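Local coordinates for SusD superfamily protein (Bacteroides vulgatus ATCC 8482, PDB 3JQ0) that is of unknown function but probably binds nutrients, perhaps sugars, at the outer membrane, consistent with its SusD family membership, at residues F30-E35 / T296-R301; H117-W122 / S147-V152; N237-N240 / F245-H248; N282-T287 / K321-K326; D451-L454 / Y459-Q462. One frame throughout, in Å; residues are numbered along the deposited sequence. Where two conformers were deposited one is given.

Contact 1 (F30-E35 / T296-R301); sequences FFLLGE and TQLQVR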
# COMPACT_ATOMS: atom_id res chain seq x y z
N PHE A 30 -7.28 -0.39 2.86
CA PHE A 30 -5.90 -0.90 2.88
C PHE A 30 -4.93 0.26 2.88
O PHE A 30 -3.90 0.21 3.56
CB PHE A 30 -5.63 -1.85 1.69
CG PHE A 30 -6.52 -3.06 1.63
CD1 PHE A 30 -7.02 -3.69 2.79
CD2 PHE A 30 -6.87 -3.61 0.41
CE1 PHE A 30 -7.86 -4.79 2.70
CE2 PHE A 30 -7.70 -4.72 0.32
CZ PHE A 30 -8.22 -5.29 1.47
N PHE A 31 -5.19 1.30 2.08
CA PHE A 31 -4.40 2.52 2.14
C PHE A 31 -4.38 3.12 3.53
O PHE A 31 -3.32 3.43 4.07
CB PHE A 31 -4.88 3.52 1.09
CG PHE A 31 -4.36 4.92 1.29
CD1 PHE A 31 -3.03 5.25 1.02
CD2 PHE A 31 -5.21 5.88 1.82
CE1 PHE A 31 -2.61 6.57 1.24
CE2 PHE A 31 -4.78 7.18 2.04
CZ PHE A 31 -3.47 7.51 1.75
N LEU A 32 -5.57 3.31 4.11
CA LEU A 32 -5.66 3.95 5.40
C LEU A 32 -4.93 3.19 6.49
O LEU A 32 -4.31 3.79 7.38
CB LEU A 32 -7.12 4.14 5.83
CG LEU A 32 -7.99 5.14 5.02
CD1 LEU A 32 -9.41 5.12 5.62
CD2 LEU A 32 -7.37 6.52 4.95
N LEU A 33 -5.03 1.86 6.46
CA LEU A 33 -4.38 1.05 7.46
C LEU A 33 -2.87 1.07 7.30
O LEU A 33 -2.15 0.99 8.31
CB LEU A 33 -4.87 -0.42 7.35
CG LEU A 33 -6.32 -0.64 7.79
CD1 LEU A 33 -6.72 -2.07 7.48
CD2 LEU A 33 -6.50 -0.34 9.27
N GLY A 34 -2.38 1.20 6.06
CA GLY A 34 -0.96 1.01 5.83
C GLY A 34 -0.11 2.25 5.71
O GLY A 34 1.12 2.12 5.72
N GLU A 35 -0.71 3.46 5.66
CA GLU A 35 0.05 4.67 5.36
C GLU A 35 -0.16 5.90 6.25
O GLU A 35 0.83 6.38 6.82
CB GLU A 35 0.01 4.97 3.86
CG GLU A 35 0.65 6.26 3.45
CD GLU A 35 0.78 6.42 1.94
OE1 GLU A 35 0.87 5.39 1.23
OE2 GLU A 35 0.81 7.58 1.44
N THR A 296 -9.32 17.52 -0.95
CA THR A 296 -8.17 17.09 -0.17
C THR A 296 -8.46 17.19 1.31
O THR A 296 -8.69 18.30 1.83
CB THR A 296 -6.93 17.94 -0.52
OG1 THR A 296 -6.69 17.83 -1.91
CG2 THR A 296 -5.70 17.53 0.25
N GLN A 297 -8.47 16.03 1.99
CA GLN A 297 -8.55 16.00 3.46
C GLN A 297 -7.31 15.44 4.16
O GLN A 297 -7.18 15.61 5.36
CB GLN A 297 -9.80 15.20 3.90
CG GLN A 297 -11.10 15.85 3.51
CD GLN A 297 -12.31 15.15 4.00
OE1 GLN A 297 -12.23 13.99 4.44
NE2 GLN A 297 -13.46 15.81 3.89
N LEU A 298 -6.39 14.83 3.39
CA LEU A 298 -5.09 14.38 3.85
C LEU A 298 -4.06 15.12 3.00
O LEU A 298 -4.10 14.99 1.77
CB LEU A 298 -4.92 12.87 3.68
CG LEU A 298 -5.55 11.96 4.75
CD1 LEU A 298 -5.50 10.50 4.29
CD2 LEU A 298 -4.88 12.18 6.14
N GLN A 299 -3.21 15.93 3.64
CA GLN A 299 -2.28 16.82 2.95
C GLN A 299 -0.85 16.40 3.25
O GLN A 299 -0.39 16.48 4.40
CB GLN A 299 -2.54 18.24 3.45
CG GLN A 299 -1.54 19.26 2.96
CD GLN A 299 -1.53 19.45 1.47
OE1 GLN A 299 -2.56 19.87 0.90
NE2 GLN A 299 -0.40 19.19 0.83
N VAL A 300 -0.12 16.04 2.19
CA VAL A 300 1.30 15.79 2.30
C VAL A 300 1.95 17.03 2.92
O VAL A 300 1.68 18.17 2.50
CB VAL A 300 1.91 15.47 0.93
CG1 VAL A 300 3.46 15.44 0.96
CG2 VAL A 300 1.32 14.18 0.33
N ARG A 301 2.84 16.83 3.89
CA ARG A 301 3.52 17.93 4.57
C ARG A 301 4.20 18.80 3.50
O ARG A 301 4.95 18.30 2.65
CB ARG A 301 4.58 17.38 5.52
CG ARG A 301 4.02 16.68 6.73
CD ARG A 301 3.44 17.65 7.77
NE ARG A 301 3.13 17.01 9.03
CZ ARG A 301 2.71 17.67 10.12
NH1 ARG A 301 2.47 18.95 10.06
NH2 ARG A 301 2.49 17.01 11.26

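Contact 2 (H117-W122 / S147-V152); sequences HLLRSW and SPATEV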
# COMPACT_ATOMS: atom_id res chain seq x y z
N HIS A 117 -3.87 -8.02 7.52
CA HIS A 117 -4.26 -6.64 7.83
C HIS A 117 -4.84 -6.55 9.23
O HIS A 117 -4.55 -5.65 10.01
CB HIS A 117 -5.27 -6.10 6.83
CG HIS A 117 -4.67 -5.61 5.55
ND1 HIS A 117 -3.89 -4.48 5.45
CD2 HIS A 117 -4.86 -6.06 4.29
CE1 HIS A 117 -3.57 -4.30 4.19
NE2 HIS A 117 -4.14 -5.26 3.46
N LEU A 118 -5.73 -7.49 9.57
CA LEU A 118 -6.36 -7.48 10.90
C LEU A 118 -5.34 -7.64 12.03
O LEU A 118 -5.39 -6.94 13.03
CB LEU A 118 -7.46 -8.58 11.01
CG LEU A 118 -8.70 -8.39 10.12
CD1 LEU A 118 -9.61 -9.62 10.20
CD2 LEU A 118 -9.44 -7.14 10.55
N LEU A 119 -4.38 -8.56 11.85
CA LEU A 119 -3.34 -8.79 12.88
C LEU A 119 -2.54 -7.51 13.13
O LEU A 119 -2.33 -7.12 14.26
CB LEU A 119 -2.39 -9.87 12.39
CG LEU A 119 -1.21 -10.13 13.30
CD1 LEU A 119 -1.61 -10.73 14.65
CD2 LEU A 119 -0.17 -10.99 12.60
N ARG A 120 -2.08 -6.87 12.06
CA ARG A 120 -1.22 -5.70 12.18
C ARG A 120 -1.96 -4.48 12.71
O ARG A 120 -1.37 -3.58 13.28
CB ARG A 120 -0.53 -5.40 10.85
CG ARG A 120 0.46 -6.47 10.41
CD ARG A 120 1.10 -6.11 9.09
NE ARG A 120 0.15 -6.27 8.00
CZ ARG A 120 0.41 -5.94 6.75
NH1 ARG A 120 1.57 -5.40 6.43
NH2 ARG A 120 -0.52 -6.10 5.82
N SER A 121 -3.27 -4.46 12.48
CA SER A 121 -4.09 -3.28 12.78
C SER A 121 -4.83 -3.39 14.11
O SER A 121 -4.79 -2.47 14.91
CB SER A 121 -5.04 -2.99 11.62
OG SER A 121 -4.27 -2.69 10.45
N TRP A 122 -5.53 -4.50 14.34
CA TRP A 122 -6.29 -4.77 15.56
C TRP A 122 -5.69 -5.79 16.54
O TRP A 122 -6.05 -5.75 17.70
CB TRP A 122 -7.75 -5.10 15.23
CG TRP A 122 -8.55 -3.88 14.84
CD1 TRP A 122 -9.13 -2.99 15.74
CD2 TRP A 122 -8.82 -3.35 13.52
NE1 TRP A 122 -9.77 -1.99 15.06
CE2 TRP A 122 -9.55 -2.16 13.71
CE3 TRP A 122 -8.52 -3.75 12.24
CZ2 TRP A 122 -10.00 -1.41 12.62
CZ3 TRP A 122 -8.94 -2.99 11.17
CH2 TRP A 122 -9.67 -1.84 11.38
N SER A 147 -9.12 -14.46 19.30
CA SER A 147 -7.96 -15.31 19.51
C SER A 147 -6.73 -14.43 19.71
O SER A 147 -6.65 -13.32 19.14
CB SER A 147 -7.76 -16.24 18.32
OG SER A 147 -8.86 -17.09 18.20
N PRO A 148 -5.77 -14.91 20.50
CA PRO A 148 -4.54 -14.14 20.65
C PRO A 148 -3.83 -13.95 19.31
O PRO A 148 -3.88 -14.84 18.43
CB PRO A 148 -3.68 -14.98 21.62
CG PRO A 148 -4.55 -15.93 22.16
CD PRO A 148 -5.76 -16.13 21.32
N ALA A 149 -3.12 -12.82 19.19
CA ALA A 149 -2.35 -12.50 17.98
C ALA A 149 -1.48 -13.69 17.51
O ALA A 149 -1.37 -13.95 16.31
CB ALA A 149 -1.48 -11.25 18.21
N THR A 150 -0.86 -14.41 18.45
CA THR A 150 -0.07 -15.60 18.07
C THR A 150 -0.89 -16.64 17.30
O THR A 150 -0.41 -17.23 16.32
CB THR A 150 0.59 -16.24 19.29
OG1 THR A 150 -0.40 -16.57 20.25
CG2 THR A 150 1.65 -15.34 19.84
N GLU A 151 -2.10 -16.90 17.77
CA GLU A 151 -2.97 -17.84 17.11
C GLU A 151 -3.50 -17.29 15.80
O GLU A 151 -3.68 -18.05 14.84
CB GLU A 151 -4.13 -18.26 18.01
CG GLU A 151 -3.67 -19.06 19.20
CD GLU A 151 -4.80 -19.49 20.11
OE1 GLU A 151 -5.97 -19.48 19.68
OE2 GLU A 151 -4.46 -19.84 21.27
N VAL A 152 -3.74 -15.97 15.72
CA VAL A 152 -4.07 -15.35 14.45
C VAL A 152 -2.97 -15.59 13.42
O VAL A 152 -3.21 -16.00 12.29
CB VAL A 152 -4.41 -13.84 14.62
CG1 VAL A 152 -4.72 -13.21 13.24
CG2 VAL A 152 -5.58 -13.63 15.63

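Contact 3 (N237-N240 / F245-H248); sequences NKKN and FTIH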
# COMPACT_ATOMS: atom_id res chain seq x y z
N ASN A 237 -1.13 1.49 -19.37
CA ASN A 237 -0.17 0.42 -19.24
C ASN A 237 -0.52 -0.56 -18.14
O ASN A 237 0.35 -1.17 -17.54
CB ASN A 237 1.24 0.98 -19.05
CG ASN A 237 2.32 -0.05 -19.24
OD1 ASN A 237 2.22 -0.93 -20.10
ND2 ASN A 237 3.40 0.06 -18.45
N LYS A 238 -1.80 -0.73 -17.88
CA LYS A 238 -2.24 -1.65 -16.84
C LYS A 238 -1.75 -3.07 -17.01
O LYS A 238 -1.54 -3.56 -18.10
CB LYS A 238 -3.78 -1.67 -16.77
CG LYS A 238 -4.33 -0.35 -16.30
CD LYS A 238 -5.86 -0.39 -16.24
CE LYS A 238 -6.44 0.88 -15.67
NZ LYS A 238 -7.77 0.69 -15.08
N LYS A 239 -1.59 -3.75 -15.88
CA LYS A 239 -1.22 -5.18 -15.87
C LYS A 239 0.11 -5.42 -16.56
O LYS A 239 0.35 -6.47 -17.15
CB LYS A 239 -2.33 -6.04 -16.43
CG LYS A 239 -3.59 -5.99 -15.55
CD LYS A 239 -4.67 -6.93 -15.86
CE LYS A 239 -5.11 -6.75 -17.23
NZ LYS A 239 -6.34 -7.63 -17.51
N ASN A 240 1.00 -4.45 -16.43
CA ASN A 240 2.38 -4.54 -16.89
C ASN A 240 3.15 -5.54 -16.00
O ASN A 240 2.64 -6.06 -15.00
CB ASN A 240 3.02 -3.17 -16.89
CG ASN A 240 3.00 -2.54 -15.53
OD1 ASN A 240 3.64 -3.05 -14.60
ND2 ASN A 240 2.28 -1.41 -15.38
N PHE A 245 0.10 -8.29 -7.98
CA PHE A 245 -1.34 -8.28 -7.70
C PHE A 245 -1.76 -6.83 -7.71
O PHE A 245 -1.16 -5.99 -7.03
CB PHE A 245 -1.67 -8.95 -6.37
CG PHE A 245 -3.15 -8.92 -6.04
CD1 PHE A 245 -4.11 -9.36 -6.98
CD2 PHE A 245 -3.62 -8.48 -4.83
CE1 PHE A 245 -5.45 -9.32 -6.70
CE2 PHE A 245 -4.96 -8.44 -4.55
CZ PHE A 245 -5.88 -8.87 -5.47
N THR A 246 -2.72 -6.52 -8.55
CA THR A 246 -3.20 -5.16 -8.74
C THR A 246 -4.73 -5.15 -8.77
O THR A 246 -5.34 -6.05 -9.34
CB THR A 246 -2.57 -4.58 -10.05
OG1 THR A 246 -2.92 -3.21 -10.15
CG2 THR A 246 -2.96 -5.35 -11.32
N ILE A 247 -5.31 -4.15 -8.12
CA ILE A 247 -6.76 -4.01 -8.06
C ILE A 247 -7.24 -3.35 -9.35
O ILE A 247 -6.86 -2.21 -9.65
CB ILE A 247 -7.22 -3.17 -6.87
CG1 ILE A 247 -6.78 -3.74 -5.55
CG2 ILE A 247 -8.72 -2.94 -6.89
CD1 ILE A 247 -7.25 -5.06 -5.23
N HIS A 248 -8.04 -4.06 -10.14
CA HIS A 248 -8.61 -3.52 -11.37
C HIS A 248 -9.73 -2.54 -11.09
O HIS A 248 -10.72 -2.90 -10.50
CB HIS A 248 -9.14 -4.64 -12.25
CG HIS A 248 -9.82 -4.11 -13.49
ND1 HIS A 248 -9.16 -3.52 -14.55
CD2 HIS A 248 -11.13 -3.91 -13.73
CE1 HIS A 248 -10.03 -3.14 -15.46
NE2 HIS A 248 -11.23 -3.31 -14.96
O HOH W 1 -2.39 -2.63 -13.29

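Contact 4 (N282-T287 / K321-K326); sequences NSFVGT and KAVYKK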
# COMPACT_ATOMS: atom_id res chain seq x y z
N ASN A 282 3.10 31.02 -13.83
CA ASN A 282 2.10 30.92 -14.89
C ASN A 282 0.94 30.02 -14.48
O ASN A 282 1.06 29.07 -13.73
CB ASN A 282 2.77 30.42 -16.18
CG ASN A 282 3.91 31.33 -16.61
OD1 ASN A 282 3.81 32.55 -16.47
ND2 ASN A 282 5.00 30.76 -17.09
N SER A 283 -0.22 30.36 -14.98
CA SER A 283 -1.47 29.65 -14.70
C SER A 283 -1.48 28.24 -15.25
O SER A 283 -0.81 27.94 -16.24
CB SER A 283 -2.63 30.47 -15.30
OG SER A 283 -3.88 29.80 -15.17
N PHE A 284 -2.27 27.39 -14.61
CA PHE A 284 -2.56 26.06 -15.11
C PHE A 284 -3.68 26.02 -16.12
O PHE A 284 -3.94 24.97 -16.69
CB PHE A 284 -2.86 25.12 -13.93
CG PHE A 284 -1.68 24.91 -13.01
CD1 PHE A 284 -0.57 24.18 -13.40
CD2 PHE A 284 -1.69 25.41 -11.74
CE1 PHE A 284 0.50 24.00 -12.60
CE2 PHE A 284 -0.58 25.25 -10.90
CZ PHE A 284 0.52 24.53 -11.34
N VAL A 285 -4.36 27.14 -16.38
CA VAL A 285 -5.36 27.18 -17.44
C VAL A 285 -4.73 26.76 -18.75
O VAL A 285 -3.62 27.18 -19.07
CB VAL A 285 -6.02 28.59 -17.55
CG1 VAL A 285 -6.91 28.68 -18.81
CG2 VAL A 285 -6.82 28.91 -16.32
N GLY A 286 -5.43 25.90 -19.49
CA GLY A 286 -4.96 25.44 -20.77
C GLY A 286 -4.03 24.27 -20.71
O GLY A 286 -3.57 23.79 -21.75
N THR A 287 -3.73 23.77 -19.49
CA THR A 287 -2.83 22.64 -19.27
C THR A 287 -3.60 21.44 -18.76
O THR A 287 -4.71 21.57 -18.27
CB THR A 287 -1.73 23.00 -18.22
OG1 THR A 287 -2.26 22.86 -16.90
CG2 THR A 287 -1.11 24.36 -18.45
N LYS A 321 3.32 17.10 -7.18
CA LYS A 321 3.53 18.34 -7.94
C LYS A 321 3.50 19.51 -6.97
O LYS A 321 2.60 19.62 -6.14
CB LYS A 321 2.53 18.55 -9.08
CG LYS A 321 2.84 19.82 -9.88
CD LYS A 321 2.12 19.89 -11.23
CE LYS A 321 2.66 20.99 -12.17
NZ LYS A 321 2.64 20.53 -13.59
N ALA A 322 4.47 20.40 -7.12
CA ALA A 322 4.49 21.64 -6.35
C ALA A 322 3.58 22.65 -7.02
O ALA A 322 3.73 22.94 -8.22
CB ALA A 322 5.93 22.17 -6.27
N VAL A 323 2.72 23.27 -6.23
CA VAL A 323 1.98 24.44 -6.66
C VAL A 323 2.45 25.66 -5.87
O VAL A 323 2.96 25.57 -4.76
CB VAL A 323 0.45 24.24 -6.57
CG1 VAL A 323 -0.00 23.06 -7.46
CG2 VAL A 323 -0.07 24.07 -5.15
N TYR A 324 2.33 26.78 -6.55
CA TYR A 324 2.83 28.07 -6.14
C TYR A 324 1.67 29.05 -6.16
O TYR A 324 0.57 28.78 -6.67
CB TYR A 324 3.97 28.54 -7.10
CG TYR A 324 5.15 27.62 -7.12
CD1 TYR A 324 5.10 26.39 -7.79
CD2 TYR A 324 6.32 27.96 -6.46
CE1 TYR A 324 6.17 25.53 -7.78
CE2 TYR A 324 7.40 27.09 -6.45
CZ TYR A 324 7.31 25.87 -7.07
OH TYR A 324 8.39 24.98 -7.07
N LYS A 325 1.90 30.24 -5.61
CA LYS A 325 1.01 31.37 -5.87
C LYS A 325 1.87 32.58 -6.22
O LYS A 325 2.98 32.79 -5.67
CB LYS A 325 0.07 31.64 -4.69
CG LYS A 325 -1.05 30.61 -4.54
CD LYS A 325 -1.77 30.65 -3.20
CE LYS A 325 -2.56 31.89 -2.95
NZ LYS A 325 -3.09 31.88 -1.50
N LYS A 326 1.35 33.38 -7.13
CA LYS A 326 2.00 34.63 -7.53
C LYS A 326 1.19 35.76 -6.93
O LYS A 326 0.00 35.92 -7.25
CB LYS A 326 2.02 34.74 -9.04
CG LYS A 326 2.77 36.03 -9.49
CD LYS A 326 3.09 35.99 -10.96
CE LYS A 326 1.89 36.02 -11.79
NZ LYS A 326 2.24 35.99 -13.26
O HOH W 2 1.98 34.65 -16.05

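Contact 5 (D451-L454 / Y459-Q462); sequences DIRL and YVHQ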
# COMPACT_ATOMS: atom_id res chain seq x y z
N ASP A 451 5.61 -0.37 7.29
CA ASP A 451 7.08 -0.49 7.29
C ASP A 451 7.65 -0.20 8.66
O ASP A 451 8.50 -0.93 9.19
CB ASP A 451 7.70 0.52 6.30
CG ASP A 451 7.46 0.27 4.83
OD1 ASP A 451 7.08 -0.85 4.45
OD2 ASP A 451 7.74 1.24 4.05
N ILE A 452 7.27 0.92 9.25
CA ILE A 452 7.83 1.32 10.52
C ILE A 452 7.34 0.43 11.65
O ILE A 452 8.07 0.08 12.57
CB ILE A 452 7.71 2.85 10.77
CG1 ILE A 452 6.26 3.30 10.97
CG2 ILE A 452 8.42 3.60 9.65
CD1 ILE A 452 6.10 4.81 11.16
N ARG A 453 6.06 0.02 11.58
CA ARG A 453 5.52 -0.93 12.54
C ARG A 453 6.29 -2.25 12.52
O ARG A 453 6.59 -2.81 13.59
CB ARG A 453 4.05 -1.20 12.24
CG ARG A 453 3.12 -0.10 12.76
CD ARG A 453 2.75 -0.32 14.21
NE ARG A 453 1.78 -1.42 14.35
CZ ARG A 453 1.91 -2.50 15.10
NH1 ARG A 453 3.01 -2.73 15.81
NH2 ARG A 453 0.91 -3.37 15.11
N LEU A 454 6.62 -2.75 11.34
CA LEU A 454 7.40 -4.01 11.24
C LEU A 454 8.69 -3.90 12.02
O LEU A 454 9.02 -4.79 12.82
CB LEU A 454 7.68 -4.33 9.81
CG LEU A 454 8.68 -5.45 9.58
CD1 LEU A 454 8.19 -6.84 10.11
CD2 LEU A 454 8.98 -5.55 8.09
N TYR A 459 11.49 2.80 15.43
CA TYR A 459 11.21 3.38 14.13
C TYR A 459 9.83 4.05 14.06
O TYR A 459 9.70 5.14 13.50
CB TYR A 459 11.34 2.30 13.04
CG TYR A 459 12.74 1.72 12.97
CD1 TYR A 459 13.76 2.32 12.26
CD2 TYR A 459 13.10 0.63 13.74
CE1 TYR A 459 15.06 1.80 12.28
CE2 TYR A 459 14.36 0.13 13.80
CZ TYR A 459 15.35 0.70 13.04
OH TYR A 459 16.65 0.20 13.04
N VAL A 460 8.82 3.43 14.64
CA VAL A 460 7.52 4.08 14.79
C VAL A 460 7.69 5.45 15.43
O VAL A 460 7.05 6.42 15.00
CB VAL A 460 6.55 3.19 15.60
CG1 VAL A 460 5.28 3.97 15.95
CG2 VAL A 460 6.24 1.89 14.91
N HIS A 461 8.49 5.55 16.48
CA HIS A 461 8.63 6.79 17.22
C HIS A 461 9.39 7.84 16.42
O HIS A 461 9.12 9.02 16.55
CB HIS A 461 9.23 6.46 18.57
CG HIS A 461 9.29 7.62 19.51
ND1 HIS A 461 8.24 8.47 19.73
CD2 HIS A 461 10.28 8.02 20.34
CE1 HIS A 461 8.57 9.35 20.65
NE2 HIS A 461 9.82 9.12 21.01
N GLN A 462 10.36 7.42 15.63
CA GLN A 462 11.06 8.36 14.76
C GLN A 462 10.15 8.96 13.72
O GLN A 462 10.29 10.14 13.35
CB GLN A 462 12.22 7.65 13.99
CG GLN A 462 13.41 7.29 14.79
CD GLN A 462 14.54 6.65 14.03
OE1 GLN A 462 15.59 6.46 14.65
NE2 GLN A 462 14.38 6.29 12.77

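Contact 1 (F30-E35 / T296-R301)
Next to the apolar meeting of Phe-31 with Leu-298, the amide of Gln-299 is gripped at both of its polar atoms. Gln-299 NE2 donates to Val-300 O at 2.9 Å with an N-H...O angle of 170°, nearly straight. The carbonyl is used on a lone pair, and that oxygen lies almost in the amide plane of Gln-299. NE2 also bonds to Pro-337 O and OE1 to Ile-46 N, so the group is fixed in rotation. Its neighbour Leu-298 points the other way, into the helix-facing side, and is the residue of 296-301 that reaches 30-35. The methyl CD1 of Leu-298 comes to 4.1 Å from Phe-31 CE2, at the ring edge and near the ring plane. The same methyl lies 4.4 Å from Leu-32 CD2, and therefore sits against two side chains of adjacent helical residues. Phe-31 and Leu-298 reach toward each other from opposite directions. The nearest backbone approach is 10.6 Å, between Leu-32 CA and Leu-298 CA. With CG anti to the backbone nitrogen (chi1 166°), Phe-31 extends its ring outward from the helix. Only 68 Å² is buried, evidence of a touch at side-chain ends rather than broad packing. The contact joins helix 27-34 to the residue leading into strand 299-300, which pairs antiparallel with 41-43: Tyr-41 touches Phe-31 and Leu-298, Trp-257 stacks on the Phe-31 ring, and Leu-265 of helix 262-265 packs against Leu-298.

Contact 2 (H117-W122 / S147-V152)
Leu-119 carries the contact of 117-122 with Ala-149 and Val-152, and the residues before and after it in helix 97-122 face other parts of the fold. First in sequence, His-117 has Arg-120 NH2 over one ring face, 3.7 Å above the plane and offset toward the rim. Its two ring nitrogens are bonded to tyrosine hydroxyls, ND1 to Tyr-450 and NE2 to Tyr-113, which fixes the ring's orientation. Leu-118 is turned to helix 75-91, and Leu-119 then points across to the other segment. Its CG is anti to the backbone nitrogen (chi1 176°), which carries CD1 over the first turn of the opposing helix: Leu-119 CD1 lies 3.6 Å from Ala-149 CB and equally 3.6 Å from Ala-149 O. Lower on the same side chain, Leu-119 CB meets Val-152 CG1 at 4.2 Å. The same leucine also packs on Met-153 and Ile-156, further along helix 149-167, and on Met-200, which touches Ala-149 as well. Ala-149 and Val-152 are three residues apart, so both lie on one flank of helix 149-167, and the approach is close, with 6.4 Å between Leu-119 CA and Ala-149 CA. This is packing of sequential helices, consistent with the TPR-type helical region expected of the SusD family. The start of helix 149-167 is held separately, Ala-149 N bonding to Asp-124 OD1.

Contact 3 (N237-N240 / F245-H248)
The imidazole of His-248 is approached obliquely by Lys-238, whose NZ stands 4.5 Å from His-248 ND1, too far for a hydrogen bond. That ammonium is engaged elsewhere, in a salt bridge to Asp-358 and a bond to Leu-356 O, while His-248 NE2 bonds to Glu-253 OE1. The ring is thus oriented by an acid on one nitrogen and has a lysine near the other; Glu-253 would tend to favour a protonated ring and the nearby lysine to oppose it. A second flat group braces the loop from within: Asn-240 ND2 donates to Asn-237 O at 2.9 Å, 28° out of the carbonyl plane. Segment 237-240 lies in the loop between helix 229-233 and strand 243-247, which pairs antiparallel with 359-363. The loop bends back on itself at Lys-239, whose phi and psi (60° and 34°) are left-handed helical. The backbone N of Lys-239 donates to a water at 2.9 Å, and that water lies 3.2 Å from Thr-246 OG1, bridging loop to strand. Lys-239 CG comes only to 4.3 Å from Thr-246 CG2, a loose contact. A glycerol, probably from the crystallisation liquor, bonds to His-248 N.

Contact 4 (N282-T287 / K321-K326)
Phe-284, the first residue of a type II beta turn ending at Thr-287, lays its ring against Lys-321 and Val-323 of strand 320-326, which forms an antiparallel pair with 332-339. The tight part of the contact rests mainly on this ring and the valine, Val-323 CG1 meeting CE2 of Phe-284 at 4.1 Å. From the same side of the ring plane, Lys-321 CE, in one of its two conformers, comes to 3.7 Å from Phe-284 CE1. Both approaches are oblique. The lysine and the phenylalanine run past each other in opposite directions, whereas the Val-323 side chain runs at about a right angle to that of Phe-284. Lys-321 lays CE against the ring while its NZ forms a salt bridge with Asp-289. Met-272 of helix 269-275 also packs on Phe-284. Toward Asn-282 and Lys-326 the contact opens to solvent: both residues are exposed, their side chains do not touch, and a water links them. It donates to Asn-282 OD1 at 2.8 Å and accepts a weak bond from Lys-326 NZ at 3.1 Å; that NZ also bonds to Gly-281 O. The turn itself is well tied. An ST turn overlaps its start, with Val-285 N donating to Ser-283 OG at 3.0 Å and 167°. Gly-286, with phi 85°, occupies the third turn position, and Phe-284 O takes two bonds from Thr-287, one from N at 3.1 Å and one from OG1 at 2.7 Å.

Contact 5 (D451-L454 / Y459-Q462)
Ile-452 and Val-460, on successive helices, bring their CA atoms to 5.1 Å, close enough for the backbone of one helix to meet side chains of the other. Val-460 CG2 presses on the peptide carbonyl of Ile-452, 3.5 Å from its O and 3.7 Å from its C. The same methyl lies 3.8 Å from Arg-453 CA, so it is seated over the link between these two residues. Ile-452 CG1, placed between backbone nitrogen and carbonyl carbon (chi1 68°), belongs to a side chain that runs at about a right angle to that of Val-460, and Ile-452 CD1 reaches Val-460 CA at 4.0 Å. The consecutive short helices 448-455 and 457-463, joined at one residue, thus pack against each other through Ile-452 and Val-460. Tyr-459 takes part by its base, Tyr-459 CB lying 4.3 Å from Ile-452 CB. The ring leads away from the partner segment to helix 430-441, where it touches Leu-431, Glu-432 and Leu-435. Arg-453 runs alongside Val-460, pointing the same way, with Arg-453 CD 4.2 Å from Val-460 CG2. Bends at chi2 (-85°) and chi3 (-74°) fold its chain back, and its NH2 bonds to Arg-120 O. Beside that chain, Leu-471 touches both Arg-453 and Val-460, while Trp-195 of helix 182-199 lies against Arg-453.

Contacts 1, 2 and 5 form a linked group. Contacts 1 and 2 have centres 23 Å apart but touch where Phe-30 stacks on His-117 and Leu-33 meets Ser-121 and Trp-122. Contacts 2 and 5, with centres 18 Å apart, meet where helix 97-122 touches the late helix 448-455. Contact 1 spans just over half of the chain: contacts 2 and 3 fall between its segments, contact 4 alternates with it, and contact 5 follows. Contact 4 is peripheral, its centre about 46 Å from that of contact 2. Contacts 1 and 2 with 5 thus tie early helices to ones late in the chain.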